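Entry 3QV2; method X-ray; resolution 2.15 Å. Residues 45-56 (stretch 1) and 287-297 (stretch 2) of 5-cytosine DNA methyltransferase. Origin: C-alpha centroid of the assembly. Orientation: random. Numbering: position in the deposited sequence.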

# COMPACT_ATOMS: atom_id res chain seq x y z
N GLU A 45 -8.30 -4.49 14.34
CA GLU A 45 -7.54 -4.85 15.53
C GLU A 45 -6.20 -5.51 15.20
O GLU A 45 -5.18 -5.20 15.81
CB GLU A 45 -8.36 -5.76 16.45
CG GLU A 45 -9.60 -5.10 17.03
CD GLU A 45 -10.27 -5.95 18.09
OE1 GLU A 45 -9.74 -7.03 18.43
OE2 GLU A 45 -11.34 -5.53 18.60
N ILE A 46 -6.21 -6.42 14.23
CA ILE A 46 -4.99 -7.12 13.83
C ILE A 46 -3.99 -6.16 13.21
O ILE A 46 -2.81 -6.16 13.57
CB ILE A 46 -5.29 -8.27 12.84
CG1 ILE A 46 -5.84 -9.49 13.59
CG2 ILE A 46 -4.04 -8.66 12.08
CD1 ILE A 46 -7.16 -9.24 14.30
N ALA A 47 -4.46 -5.32 12.29
CA ALA A 47 -3.61 -4.33 11.64
C ALA A 47 -2.97 -3.41 12.68
O ALA A 47 -1.77 -3.15 12.63
CB ALA A 47 -4.40 -3.53 10.63
N ASN A 48 -3.79 -2.93 13.61
CA ASN A 48 -3.30 -2.04 14.66
C ASN A 48 -2.21 -2.68 15.52
O ASN A 48 -1.23 -2.03 15.86
CB ASN A 48 -4.45 -1.58 15.56
CG ASN A 48 -5.53 -0.84 14.79
OD1 ASN A 48 -5.29 -0.34 13.69
ND2 ASN A 48 -6.72 -0.76 15.37
N LYS A 49 -2.40 -3.95 15.85
CA LYS A 49 -1.42 -4.67 16.66
C LYS A 49 -0.04 -4.66 16.01
O LYS A 49 0.97 -4.52 16.69
CB LYS A 49 -1.88 -6.11 16.94
CG LYS A 49 -2.58 -6.27 18.28
CD LYS A 49 -3.86 -7.08 18.15
CE LYS A 49 -3.60 -8.48 17.64
NZ LYS A 49 -4.85 -9.29 17.57
N ILE A 50 -0.01 -4.81 14.69
CA ILE A 50 1.24 -4.74 13.95
C ILE A 50 1.80 -3.32 13.99
O ILE A 50 2.99 -3.12 14.22
CB ILE A 50 1.06 -5.18 12.48
CG1 ILE A 50 0.61 -6.64 12.42
CG2 ILE A 50 2.34 -4.96 11.70
CD1 ILE A 50 0.45 -7.16 11.01
N TYR A 51 0.93 -2.34 13.77
CA TYR A 51 1.33 -0.94 13.80
C TYR A 51 1.95 -0.59 15.15
O TYR A 51 3.07 -0.07 15.21
CB TYR A 51 0.14 -0.03 13.52
CG TYR A 51 0.50 1.42 13.30
CD1 TYR A 51 0.57 1.95 12.02
CD2 TYR A 51 0.79 2.25 14.37
CE1 TYR A 51 0.91 3.27 11.81
CE2 TYR A 51 1.13 3.57 14.17
CZ TYR A 51 1.19 4.08 12.89
OH TYR A 51 1.53 5.39 12.68
N SER A 52 1.22 -0.88 16.22
CA SER A 52 1.67 -0.57 17.57
C SER A 52 2.96 -1.31 17.92
O SER A 52 3.84 -0.76 18.58
CB SER A 52 0.58 -0.90 18.59
OG SER A 52 -0.55 -0.06 18.41
N LYS A 53 3.07 -2.56 17.47
CA LYS A 53 4.27 -3.35 17.70
C LYS A 53 5.51 -2.69 17.12
O LYS A 53 6.57 -2.67 17.74
CB LYS A 53 4.10 -4.76 17.12
CG LYS A 53 5.40 -5.55 17.02
CD LYS A 53 5.98 -5.88 18.39
CE LYS A 53 7.25 -6.71 18.26
NZ LYS A 53 7.78 -7.13 19.59
N ASN A 54 5.38 -2.15 15.91
CA ASN A 54 6.51 -1.55 15.21
C ASN A 54 6.75 -0.08 15.54
O ASN A 54 7.89 0.38 15.57
CB ASN A 54 6.35 -1.73 13.70
CG ASN A 54 6.49 -3.17 13.26
OD1 ASN A 54 7.60 -3.66 13.04
ND2 ASN A 54 5.36 -3.87 13.13
N PHE A 55 5.68 0.67 15.79
CA PHE A 55 5.80 2.11 16.01
C PHE A 55 5.59 2.52 17.46
O PHE A 55 5.72 3.70 17.80
CB PHE A 55 4.84 2.87 15.09
CG PHE A 55 5.13 2.68 13.62
CD1 PHE A 55 6.24 3.28 13.05
CD2 PHE A 55 4.30 1.91 12.82
CE1 PHE A 55 6.52 3.11 11.71
CE2 PHE A 55 4.58 1.74 11.48
CZ PHE A 55 5.69 2.34 10.92
N LYS A 56 5.28 1.56 18.32
CA LYS A 56 5.15 1.81 19.75
C LYS A 56 4.20 2.96 20.05
O LYS A 56 4.43 3.74 20.99
CB LYS A 56 6.52 2.08 20.37
CG LYS A 56 7.57 1.04 20.02
CD LYS A 56 7.13 -0.36 20.40
CE LYS A 56 8.19 -1.39 20.06
NZ LYS A 56 7.78 -2.77 20.44
N SER A 287 14.08 -2.78 7.50
CA SER A 287 14.60 -4.11 7.83
C SER A 287 14.15 -4.57 9.22
O SER A 287 14.02 -5.77 9.47
CB SER A 287 16.12 -4.14 7.73
OG SER A 287 16.71 -3.10 8.49
N ASN A 288 13.92 -3.62 10.11
CA ASN A 288 13.49 -3.94 11.47
C ASN A 288 11.98 -4.06 11.62
O ASN A 288 11.49 -4.61 12.61
CB ASN A 288 14.05 -2.93 12.47
CG ASN A 288 15.48 -3.23 12.85
OD1 ASN A 288 15.87 -4.39 12.94
ND2 ASN A 288 16.27 -2.19 13.09
N PHE A 289 11.25 -3.54 10.64
CA PHE A 289 9.80 -3.69 10.63
C PHE A 289 9.45 -5.16 10.41
O PHE A 289 10.08 -5.84 9.60
CB PHE A 289 9.18 -2.84 9.53
CG PHE A 289 7.68 -2.90 9.49
CD1 PHE A 289 6.91 -1.92 10.09
CD2 PHE A 289 7.03 -3.95 8.85
CE1 PHE A 289 5.52 -1.98 10.06
CE2 PHE A 289 5.65 -4.01 8.81
CZ PHE A 289 4.90 -3.03 9.42
N THR A 290 8.46 -5.66 11.14
CA THR A 290 8.04 -7.05 11.01
C THR A 290 6.55 -7.24 11.28
O THR A 290 6.00 -6.64 12.21
CB THR A 290 8.86 -7.97 11.94
OG1 THR A 290 8.40 -9.32 11.79
CG2 THR A 290 8.70 -7.54 13.39
N THR A 291 5.91 -8.07 10.47
CA THR A 291 4.51 -8.43 10.68
C THR A 291 4.45 -9.65 11.58
O THR A 291 3.37 -10.10 11.97
CB THR A 291 3.81 -8.76 9.35
OG1 THR A 291 4.43 -9.91 8.76
CG2 THR A 291 3.91 -7.58 8.39
N GLN A 292 5.62 -10.19 11.91
CA GLN A 292 5.72 -11.37 12.76
C GLN A 292 5.42 -11.02 14.21
O GLN A 292 6.26 -11.22 15.09
CB GLN A 292 7.12 -11.99 12.65
CG GLN A 292 7.25 -13.35 13.30
CD GLN A 292 6.48 -14.43 12.56
OE1 GLN A 292 7.02 -15.09 11.68
NE2 GLN A 292 5.22 -14.61 12.93
N ILE A 293 4.23 -10.48 14.45
CA ILE A 293 3.78 -10.19 15.80
C ILE A 293 3.36 -11.49 16.47
O ILE A 293 2.69 -12.32 15.86
CB ILE A 293 2.60 -9.21 15.81
CG1 ILE A 293 3.10 -7.77 15.70
CG2 ILE A 293 1.78 -9.37 17.08
CD1 ILE A 293 3.87 -7.48 14.44
N ASP A 294 3.77 -11.67 17.72
CA ASP A 294 3.47 -12.88 18.46
C ASP A 294 1.97 -13.18 18.45
O ASP A 294 1.16 -12.33 18.82
CB ASP A 294 3.98 -12.78 19.90
CG ASP A 294 4.14 -14.13 20.56
OD1 ASP A 294 4.30 -15.13 19.83
OD2 ASP A 294 4.10 -14.20 21.81
N GLY A 295 1.62 -14.39 18.02
CA GLY A 295 0.23 -14.82 18.00
C GLY A 295 -0.40 -14.78 16.62
O GLY A 295 -1.30 -15.56 16.32
N LEU A 296 0.08 -13.86 15.78
CA LEU A 296 -0.47 -13.70 14.43
C LEU A 296 0.02 -14.79 13.48
O LEU A 296 1.22 -15.02 13.33
CB LEU A 296 -0.10 -12.32 13.88
CG LEU A 296 -0.73 -11.12 14.59
CD1 LEU A 296 -0.28 -9.82 13.95
CD2 LEU A 296 -2.25 -11.21 14.59
N THR A 297 -0.93 -15.47 12.84
CA THR A 297 -0.61 -16.51 11.87
C THR A 297 -0.13 -15.90 10.55
O THR A 297 -0.26 -14.69 10.34
CB THR A 297 -1.83 -17.41 11.58
OG1 THR A 297 -2.91 -16.61 11.09
CG2 THR A 297 -2.26 -18.14 12.84

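Residues 45-55 form a helix, and 287-297 run beside it without regular secondary structure. The two run in opposite directions: by CA position, Ile-46 lies nearest Leu-296, Ile-50 nearest Thr-291, and Asn-54 nearest Phe-289. The contact buries 499 Å² in all.

The polar link is a pair of hydrogen bonds from one side chain. Asn-54 OD1 accepts from Thr-290 N at 2.9 Å, and Asn-54 ND2 donates to Thr-290 O at 3.0 Å. The amide thus satisfies both backbone groups of a residue in an irregular segment. Asn-54 ND2 also donates to Ile-50 O at 2.7 Å, which ties the amide back to its own helix.

Apolar packing centres on Ile-50. Ile-50 CG1 lies 3.6 Å from Leu-296 CD1 and 3.9 Å from Ile-293 CD1. Ile-50 CG2 lies 3.9 Å from Phe-289 CZ. These nonpolar groups gain by packing together away from water. One turn earlier, Ile-46 CG2 meets Leu-296 CD2 at 4.0 Å. Lys-53 CG lies 3.5 Å from Ile-293 CG1, while the end of the lysine leads away.

Around the Phe-289 ring, Asn-54 CG sits over one face, 3.4 Å from Phe-289 CD1. Phe-55 CE2 approaches the ring edge, 4.1 Å from Phe-289 CE1.

A type II turn runs from Ile-293 to Leu-296, and the CA-to-CB bonds of both end residues point toward the helix. Gly-295 takes the positive phi.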